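Local atomic coordinates of lipopolysaccharide core heptose(I) kinase RfaP (PDB entry 6DFL), a protein that phosphorylates the first heptose (HepI) of the lipopolysaccharide inner core using ATP, with magnesium as cofactor, and also acts as a protein-tyrosine kinase. Residues 17-22 with 109-114; 158-163 with 196-201. One frame throughout, in Å; residues are numbered along the deposited sequence.

Interaction 1 of 2, residues 17-22 with 109-114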
ATOM      1  N   ASP A  17      -1.802 -30.177  24.878  1.00 99.78           N
ATOM      2  CA  ASP A  17      -1.017 -30.144  23.652  1.00 96.41           C
ATOM      3  C   ASP A  17      -1.614 -29.079  22.746  1.00 97.32           C
ATOM      4  O   ASP A  17      -2.725 -29.277  22.230  1.00 95.09           O
ATOM      5  CB  ASP A  17      -1.009 -31.500  22.953  1.00 93.40           C
ATOM      6  CG  ASP A  17      -0.204 -31.492  21.652  1.00 95.81           C
ATOM      7  OD1 ASP A  17      -0.060 -30.431  21.008  1.00 96.39           O
ATOM      8  OD2 ASP A  17       0.287 -32.568  21.254  1.00 96.70           O
ATOM      9  N   PRO A  18      -0.919 -27.962  22.503  1.00 94.33           N
ATOM     10  CA  PRO A  18      -1.526 -26.890  21.704  1.00 90.98           C
ATOM     11  C   PRO A  18      -1.852 -27.314  20.284  1.00 86.91           C
ATOM     12  O   PRO A  18      -2.820 -26.811  19.710  1.00 87.03           O
ATOM     13  CB  PRO A  18      -0.461 -25.785  21.742  1.00 91.30           C
ATOM     14  CG  PRO A  18       0.426 -26.144  22.924  1.00 93.24           C
ATOM     15  CD  PRO A  18       0.449 -27.632  22.929  1.00 89.18           C
ATOM     16  N   PHE A  19      -1.084 -28.234  19.701  1.00 84.30           N
ATOM     17  CA  PHE A  19      -1.383 -28.682  18.346  1.00 85.42           C
ATOM     18  C   PHE A  19      -2.713 -29.418  18.285  1.00 94.86           C
ATOM     19  O   PHE A  19      -3.397 -29.390  17.248  1.00 92.62           O
ATOM     20  CB  PHE A  19      -0.259 -29.573  17.828  1.00 86.30           C
ATOM     21  CG  PHE A  19       1.003 -28.841  17.579  1.00 89.71           C
ATOM     22  CD1 PHE A  19       1.834 -28.500  18.625  1.00 90.78           C
ATOM     23  CD2 PHE A  19       1.357 -28.466  16.297  1.00 90.76           C
ATOM     24  CE1 PHE A  19       3.009 -27.800  18.396  1.00 89.58           C
ATOM     25  CE2 PHE A  19       2.539 -27.765  16.060  1.00 87.35           C
ATOM     26  CZ  PHE A  19       3.357 -27.435  17.107  1.00 84.90           C
ATOM     27  N   GLU A  20      -3.086 -30.096  19.373  1.00 94.03           N
ATOM     28  CA  GLU A  20      -4.443 -30.606  19.494  1.00 93.75           C
ATOM     29  C   GLU A  20      -5.435 -29.465  19.666  1.00 91.98           C
ATOM     30  O   GLU A  20      -6.465 -29.424  18.989  1.00 94.77           O
ATOM     31  CB  GLU A  20      -4.533 -31.579  20.669  1.00 96.60           C
ATOM     32  CG  GLU A  20      -3.598 -32.778  20.558  1.00100.67           C
ATOM     33  CD  GLU A  20      -3.568 -33.609  21.831  1.00110.68           C
ATOM     34  OE1 GLU A  20      -3.887 -33.054  22.907  1.00107.05           O
ATOM     35  OE2 GLU A  20      -3.234 -34.815  21.758  1.00112.86           O
ATOM     36  N   ALA A  21      -5.117 -28.501  20.530  1.00 90.31           N
ATOM     37  CA  ALA A  21      -6.087 -27.463  20.865  1.00 92.32           C
ATOM     38  C   ALA A  21      -6.442 -26.582  19.666  1.00 95.77           C
ATOM     39  O   ALA A  21      -7.590 -26.138  19.555  1.00 95.98           O
ATOM     40  CB  ALA A  21      -5.570 -26.613  22.022  1.00 94.71           C
ATOM     41  N   VAL A  22      -5.486 -26.282  18.773  1.00 94.04           N
ATOM     42  CA  VAL A  22      -5.860 -25.458  17.623  1.00 93.36           C
ATOM     43  C   VAL A  22      -6.861 -26.189  16.765  1.00 90.59           C
ATOM     44  O   VAL A  22      -7.783 -25.575  16.219  1.00 93.78           O
ATOM     45  CB  VAL A  22      -4.660 -25.027  16.760  1.00 86.51           C
ATOM     46  CG1 VAL A  22      -4.272 -23.622  17.103  1.00 84.13           C
ATOM     47  CG2 VAL A  22      -3.509 -26.008  16.837  1.00 85.44           C
ATOM     48  N   HIS A 109       3.704 -30.115  10.810  1.00 89.71           N
ATOM     49  CA  HIS A 109       2.365 -29.701  11.221  1.00 88.84           C
ATOM     50  C   HIS A 109       2.493 -28.330  11.888  1.00 84.30           C
ATOM     51  O   HIS A 109       3.172 -28.198  12.909  1.00 84.95           O
ATOM     52  CB  HIS A 109       1.748 -30.726  12.182  1.00 84.47           C
ATOM     53  CG  HIS A 109       0.411 -30.328  12.745  1.00 87.94           C
ATOM     54  ND1 HIS A 109      -0.065 -30.817  13.945  1.00 93.31           N
ATOM     55  CD2 HIS A 109      -0.560 -29.512  12.267  1.00 90.89           C
ATOM     56  CE1 HIS A 109      -1.261 -30.308  14.188  1.00 89.15           C
ATOM     57  NE2 HIS A 109      -1.586 -29.513  13.185  1.00 88.99           N
ATOM     58  N   SER A 110       1.857 -27.308  11.323  1.00 79.93           N
ATOM     59  CA  SER A 110       1.993 -25.988  11.916  1.00 81.83           C
ATOM     60  C   SER A 110       0.652 -25.296  12.072  1.00 77.92           C
ATOM     61  O   SER A 110      -0.350 -25.671  11.469  1.00 82.45           O
ATOM     62  CB  SER A 110       2.924 -25.084  11.102  1.00 79.07           C
ATOM     63  OG  SER A 110       2.253 -24.585   9.951  1.00 79.35           O
ATOM     64  N   PHE A 111       0.673 -24.237  12.873  1.00 75.30           N
ATOM     65  CA  PHE A 111      -0.498 -23.405  13.072  1.00 73.42           C
ATOM     66  C   PHE A 111      -0.048 -22.003  13.455  1.00 73.36           C
ATOM     67  O   PHE A 111       1.042 -21.806  14.007  1.00 69.49           O
ATOM     68  CB  PHE A 111      -1.417 -23.975  14.151  1.00 71.48           C
ATOM     69  CG  PHE A 111      -0.851 -23.895  15.541  1.00 68.63           C
ATOM     70  CD1 PHE A 111      -1.100 -22.783  16.350  1.00 75.54           C
ATOM     71  CD2 PHE A 111      -0.076 -24.926  16.048  1.00 71.35           C
ATOM     72  CE1 PHE A 111      -0.580 -22.695  17.633  1.00 75.27           C
ATOM     73  CE2 PHE A 111       0.439 -24.855  17.334  1.00 76.73           C
ATOM     74  CZ  PHE A 111       0.195 -23.727  18.129  1.00 75.79           C
ATOM     75  N   ILE A 112      -0.914 -21.039  13.173  1.00 68.56           N
ATOM     76  CA  ILE A 112      -0.732 -19.686  13.666  1.00 73.76           C
ATOM     77  C   ILE A 112      -2.102 -19.051  13.826  1.00 73.30           C
ATOM     78  O   ILE A 112      -2.942 -19.126  12.926  1.00 71.55           O
ATOM     79  CB  ILE A 112       0.182 -18.853  12.736  1.00 71.77           C
ATOM     80  CG1 ILE A 112       0.337 -17.428  13.242  1.00 68.90           C
ATOM     81  CG2 ILE A 112      -0.331 -18.845  11.301  1.00 71.16           C
ATOM     82  CD1 ILE A 112       1.276 -16.614  12.368  1.00 67.31           C
ATOM     83  N   VAL A 113      -2.312 -18.398  14.960  1.00 77.12           N
ATOM     84  CA  VAL A 113      -3.547 -17.690  15.268  1.00 76.59           C
ATOM     85  C   VAL A 113      -3.241 -16.197  15.386  1.00 74.25           C
ATOM     86  O   VAL A 113      -2.442 -15.798  16.238  1.00 72.71           O
ATOM     87  CB  VAL A 113      -4.166 -18.207  16.569  1.00 75.38           C
ATOM     88  CG1 VAL A 113      -5.465 -17.493  16.821  1.00 83.09           C
ATOM     89  CG2 VAL A 113      -4.328 -19.711  16.498  1.00 74.58           C
ATOM     90  N   THR A 114      -3.908 -15.380  14.565  1.00 74.31           N
ATOM     91  CA  THR A 114      -3.788 -13.931  14.565  1.00 79.76           C
ATOM     92  C   THR A 114      -5.066 -13.292  15.088  1.00 82.92           C
ATOM     93  O   THR A 114      -6.169 -13.766  14.808  1.00 85.31           O
ATOM     94  CB  THR A 114      -3.518 -13.391  13.150  1.00 80.71           C
ATOM     95  OG1 THR A 114      -4.629 -13.696  12.288  1.00 83.26           O
ATOM     96  CG2 THR A 114      -2.247 -13.996  12.571  1.00 77.75           C
TER
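The start of helix 18-24 crosses strand 109-115 at 63°, with the two short axes 9.3 Å apart at their closest. The strand is the middle one of the five-stranded antiparallel sheet, consistent with the N-lobe sheet of the protein kinase fold. The helix packs on one face of this sheet through an aromatic cluster of F19, H109 and F111. No hydrogen bond joins the two segments. F19 and F111 form a T-shaped pair, with ring centroids 5.0 Å apart and planes at 86°. F111 is the edge partner: its CE2 atom sits over the centre of the F19 ring, 3.7 Å above the plane. The F111 ring takes the crowded position between its backbone N and carbonyl carbon. It rises from the strand toward the helix. V22, one turn after F19, lies across a face of the same ring. V22 CG2 makes a CH-pi contact there, 3.9 Å from the F111 centroid, and V22 CG1 packs on F111 CD1. V22 CG1 also reaches V113 CG2 at 4.0 Å. P18 adds a lighter touch near the tip of F111. H109 has its imidazole anti to the backbone N, and F19 CD2 lies over one face of it. The two rings are oblique, with planes at 59°. Inside the helix segment, D17 is the N-cap residue. Its OD1 accepts weak bonds from F19 N and E20 N, while OD2 makes a salt bridge to R101 of strand 95-101. W13 also packs against P18, A21 and V22. At the rim of the F19 ring, near its plane, the CE2 atom lies 3.2 Å from the backbone O of H109.

Interaction 2 of 2, residues 158-163 with 196-201; sequences GVNHRD and DATPKR
T198 and N160 cross obliquely, methyl against methylene. T198 CG2 is anti to its own backbone N and meets N160 CB at 3.6 Å. N160 OD1 is a looser neighbour of the same methyl. The N160 amide occupies the crowded position between its backbone N and carbonyl carbon (chi1 64°). The other branch of T198 is anti to the carbonyl carbon (chi1 -45°). It lays OG1 against the backbone of G158, 3.0 Å from G158 C. OG1 is also 3.3 Å from V159 N, but the angle is too poor for a hydrogen bond. Its polar partner is H155 O, near the end of helix 137-156. That helix closes in a Schellman motif, in which V159 N bonds to M154 O and G158 N to H155 O. G158 is the C-prime residue, and its positive phi of 93° lets the chain turn here. The D196-A197 backbone passes close by, with D196 O 4.1 Å from G158 CA. Beyond the short strand 159-160, the chain enters the kinase catalytic loop, which carries D163, the active-site residue by similarity. The side chain of D206, in helix 200-212, accepts hydrogen bonds from H161 N and R162 N.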
ATOM      1  N   GLY A 158      13.183  -6.174   4.890  1.00 56.53           N
ATOM      2  CA  GLY A 158      13.476  -7.537   4.479  1.00 58.81           C
ATOM      3  C   GLY A 158      12.273  -8.428   4.198  1.00 65.97           C
ATOM      4  O   GLY A 158      12.452  -9.643   4.004  1.00 61.11           O
ATOM      5  N   VAL A 159      11.070  -7.863   4.137  1.00 62.53           N
ATOM      6  CA  VAL A 159       9.846  -8.623   3.911  1.00 65.61           C
ATOM      7  C   VAL A 159       9.280  -8.242   2.556  1.00 67.16           C
ATOM      8  O   VAL A 159       9.023  -7.061   2.303  1.00 67.84           O
ATOM      9  CB  VAL A 159       8.807  -8.354   5.005  1.00 60.89           C
ATOM     10  CG1 VAL A 159       7.469  -8.951   4.595  1.00 70.09           C
ATOM     11  CG2 VAL A 159       9.262  -8.937   6.304  1.00 58.41           C
ATOM     12  N   ASN A 160       9.075  -9.231   1.691  1.00 63.19           N
ATOM     13  CA  ASN A 160       8.254  -9.040   0.507  1.00 65.37           C
ATOM     14  C   ASN A 160       6.929  -9.791   0.681  1.00 71.24           C
ATOM     15  O   ASN A 160       6.885 -10.917   1.193  1.00 66.21           O
ATOM     16  CB  ASN A 160       8.976  -9.473  -0.779  1.00 62.56           C
ATOM     17  CG  ASN A 160       9.294 -10.945  -0.811  1.00 68.94           C
ATOM     18  OD1 ASN A 160      10.192 -11.389  -0.106  1.00 68.31           O
ATOM     19  ND2 ASN A 160       8.565 -11.720  -1.646  1.00 69.05           N
ATOM     20  N   HIS A 161       5.846  -9.146   0.265  1.00 71.10           N
ATOM     21  CA  HIS A 161       4.526  -9.625   0.632  1.00 69.21           C
ATOM     22  C   HIS A 161       4.168 -10.898  -0.108  1.00 66.45           C
ATOM     23  O   HIS A 161       3.842 -11.901   0.522  1.00 64.36           O
ATOM     24  CB  HIS A 161       3.481  -8.562   0.356  1.00 68.82           C
ATOM     25  CG  HIS A 161       2.206  -8.809   1.071  1.00 72.28           C
ATOM     26  ND1 HIS A 161       1.665  -7.908   1.960  1.00 75.57           N
ATOM     27  CD2 HIS A 161       1.385  -9.884   1.067  1.00 69.15           C
ATOM     28  CE1 HIS A 161       0.543  -8.408   2.450  1.00 71.50           C
ATOM     29  NE2 HIS A 161       0.356  -9.608   1.932  1.00 71.94           N
ATOM     30  N   ARG A 162       4.221 -10.851  -1.440  1.00 66.72           N
ATOM     31  CA  ARG A 162       3.886 -11.913  -2.389  1.00 68.66           C
ATOM     32  C   ARG A 162       2.407 -11.895  -2.736  1.00 66.55           C
ATOM     33  O   ARG A 162       2.017 -12.378  -3.796  1.00 70.38           O
ATOM     34  CB  ARG A 162       4.290 -13.288  -1.894  1.00 69.59           C
ATOM     35  CG  ARG A 162       5.749 -13.527  -2.017  1.00 63.97           C
ATOM     36  CD  ARG A 162       6.036 -14.977  -2.122  1.00 69.82           C
ATOM     37  NE  ARG A 162       5.867 -15.444  -3.499  1.00 80.29           N
ATOM     38  CZ  ARG A 162       6.143 -16.680  -3.898  1.00 73.87           C
ATOM     39  NH1 ARG A 162       6.594 -17.563  -3.018  1.00 69.10           N
ATOM     40  NH2 ARG A 162       5.998 -17.014  -5.171  1.00 78.84           N
ATOM     41  N   ASP A 163       1.589 -11.293  -1.885  1.00 66.16           N
ATOM     42  CA  ASP A 163       0.208 -10.963  -2.193  1.00 62.65           C
ATOM     43  C   ASP A 163      -0.082  -9.510  -1.855  1.00 68.41           C
ATOM     44  O   ASP A 163      -0.994  -9.181  -1.087  1.00 62.00           O
ATOM     45  CB  ASP A 163      -0.700 -11.918  -1.437  1.00 71.64           C
ATOM     46  CG  ASP A 163      -0.542 -13.331  -1.924  1.00 67.86           C
ATOM     47  OD1 ASP A 163      -0.809 -13.561  -3.119  1.00 71.18           O
ATOM     48  OD2 ASP A 163      -0.109 -14.187  -1.141  1.00 70.12           O
ATOM     49  N   ASP A 196      17.042 -10.760   5.491  1.00 71.89           N
ATOM     50  CA  ASP A 196      17.625  -9.528   5.987  1.00 71.99           C
ATOM     51  C   ASP A 196      17.592  -8.433   4.937  1.00 68.88           C
ATOM     52  O   ASP A 196      17.496  -7.261   5.301  1.00 70.11           O
ATOM     53  CB  ASP A 196      19.035  -9.767   6.513  1.00 77.84           C
ATOM     54  CG  ASP A 196      19.033 -10.220   7.982  1.00 84.85           C
ATOM     55  OD1 ASP A 196      17.978 -10.080   8.678  1.00 75.47           O
ATOM     56  OD2 ASP A 196      20.099 -10.702   8.444  1.00 88.00           O
ATOM     57  N   ALA A 197      17.585  -8.792   3.653  1.00 68.82           N
ATOM     58  CA  ALA A 197      17.369  -7.838   2.572  1.00 66.54           C
ATOM     59  C   ALA A 197      16.480  -8.471   1.519  1.00 69.72           C
ATOM     60  O   ALA A 197      16.732  -9.600   1.095  1.00 72.51           O
ATOM     61  CB  ALA A 197      18.685  -7.402   1.923  1.00 67.44           C
ATOM     62  N   THR A 198      15.494  -7.726   1.064  1.00 71.52           N
ATOM     63  CA  THR A 198      14.544  -8.123   0.035  1.00 67.43           C
ATOM     64  C   THR A 198      15.143  -7.991  -1.358  1.00 72.67           C
ATOM     65  O   THR A 198      15.373  -6.869  -1.826  1.00 76.07           O
ATOM     66  CB  THR A 198      13.291  -7.261   0.138  1.00 65.97           C
ATOM     67  OG1 THR A 198      12.913  -7.179   1.521  1.00 62.02           O
ATOM     68  CG2 THR A 198      12.175  -7.857  -0.695  1.00 68.42           C
ATOM     69  N   PRO A 199      15.386  -9.101  -2.049  1.00 71.20           N
ATOM     70  CA  PRO A 199      15.940  -9.023  -3.402  1.00 71.19           C
ATOM     71  C   PRO A 199      15.074  -8.153  -4.293  1.00 76.13           C
ATOM     72  O   PRO A 199      13.859  -8.058  -4.112  1.00 76.64           O
ATOM     73  CB  PRO A 199      15.932 -10.480  -3.876  1.00 68.56           C
ATOM     74  CG  PRO A 199      15.921 -11.282  -2.629  1.00 70.71           C
ATOM     75  CD  PRO A 199      15.145 -10.490  -1.620  1.00 69.41           C
ATOM     76  N   LYS A 200      15.712  -7.532  -5.286  1.00 79.76           N
ATOM     77  CA  LYS A 200      14.998  -6.562  -6.109  1.00 79.27           C
ATOM     78  C   LYS A 200      13.895  -7.229  -6.936  1.00 77.56           C
ATOM     79  O   LYS A 200      12.838  -6.631  -7.157  1.00 76.97           O
ATOM     80  CB  LYS A 200      15.983  -5.799  -7.002  1.00 79.73           C
ATOM     81  CG  LYS A 200      15.415  -4.533  -7.624  1.00 80.64           C
ATOM     82  CD  LYS A 200      16.433  -3.394  -7.585  1.00 92.97           C
ATOM     83  CE  LYS A 200      15.822  -2.099  -8.118  1.00 97.46           C
ATOM     84  NZ  LYS A 200      16.664  -0.895  -7.812  1.00 92.72           N
ATOM     85  N   ARG A 201      14.113  -8.465  -7.397  1.00 77.69           N
ATOM     86  CA  ARG A 201      13.061  -9.161  -8.134  1.00 76.64           C
ATOM     87  C   ARG A 201      11.813  -9.321  -7.277  1.00 79.08           C
ATOM     88  O   ARG A 201      10.681  -9.208  -7.767  1.00 76.27           O
ATOM     89  CB  ARG A 201      13.544 -10.538  -8.605  1.00 83.87           C
ATOM     90  CG  ARG A 201      12.400 -11.478  -9.056  1.00 91.73           C
ATOM     91  CD  ARG A 201      12.884 -12.883  -9.427  1.00 98.39           C
ATOM     92  NE  ARG A 201      13.564 -12.886 -10.719  1.00104.50           N
ATOM     93  CZ  ARG A 201      14.120 -13.958 -11.278  1.00107.85           C
ATOM     94  NH1 ARG A 201      14.078 -15.130 -10.662  1.00108.33           N
ATOM     95  NH2 ARG A 201      14.719 -13.856 -12.456  1.00111.47           N
TER

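Overall arrangement
Interaction 1 comes first along the chain, and both of its segments precede those of interaction 2. Their centres are about 27 Å apart. The nearest atoms are about 12 Å apart, so the two contacts do not touch. Residues 17-22 and 109-114 join a helix to the five-stranded antiparallel sheet, away from the annotated sites. Residues 158-163 and 196-201 lie in the mainly helical part of the chain, where it leaves helix 137-156 and enters helix 200-212. The contacts share no helix, strand or sheet. Together they probably lie one in each lobe of the kinase-like fold, and only interaction 2 contains the probable catalytic aspartate.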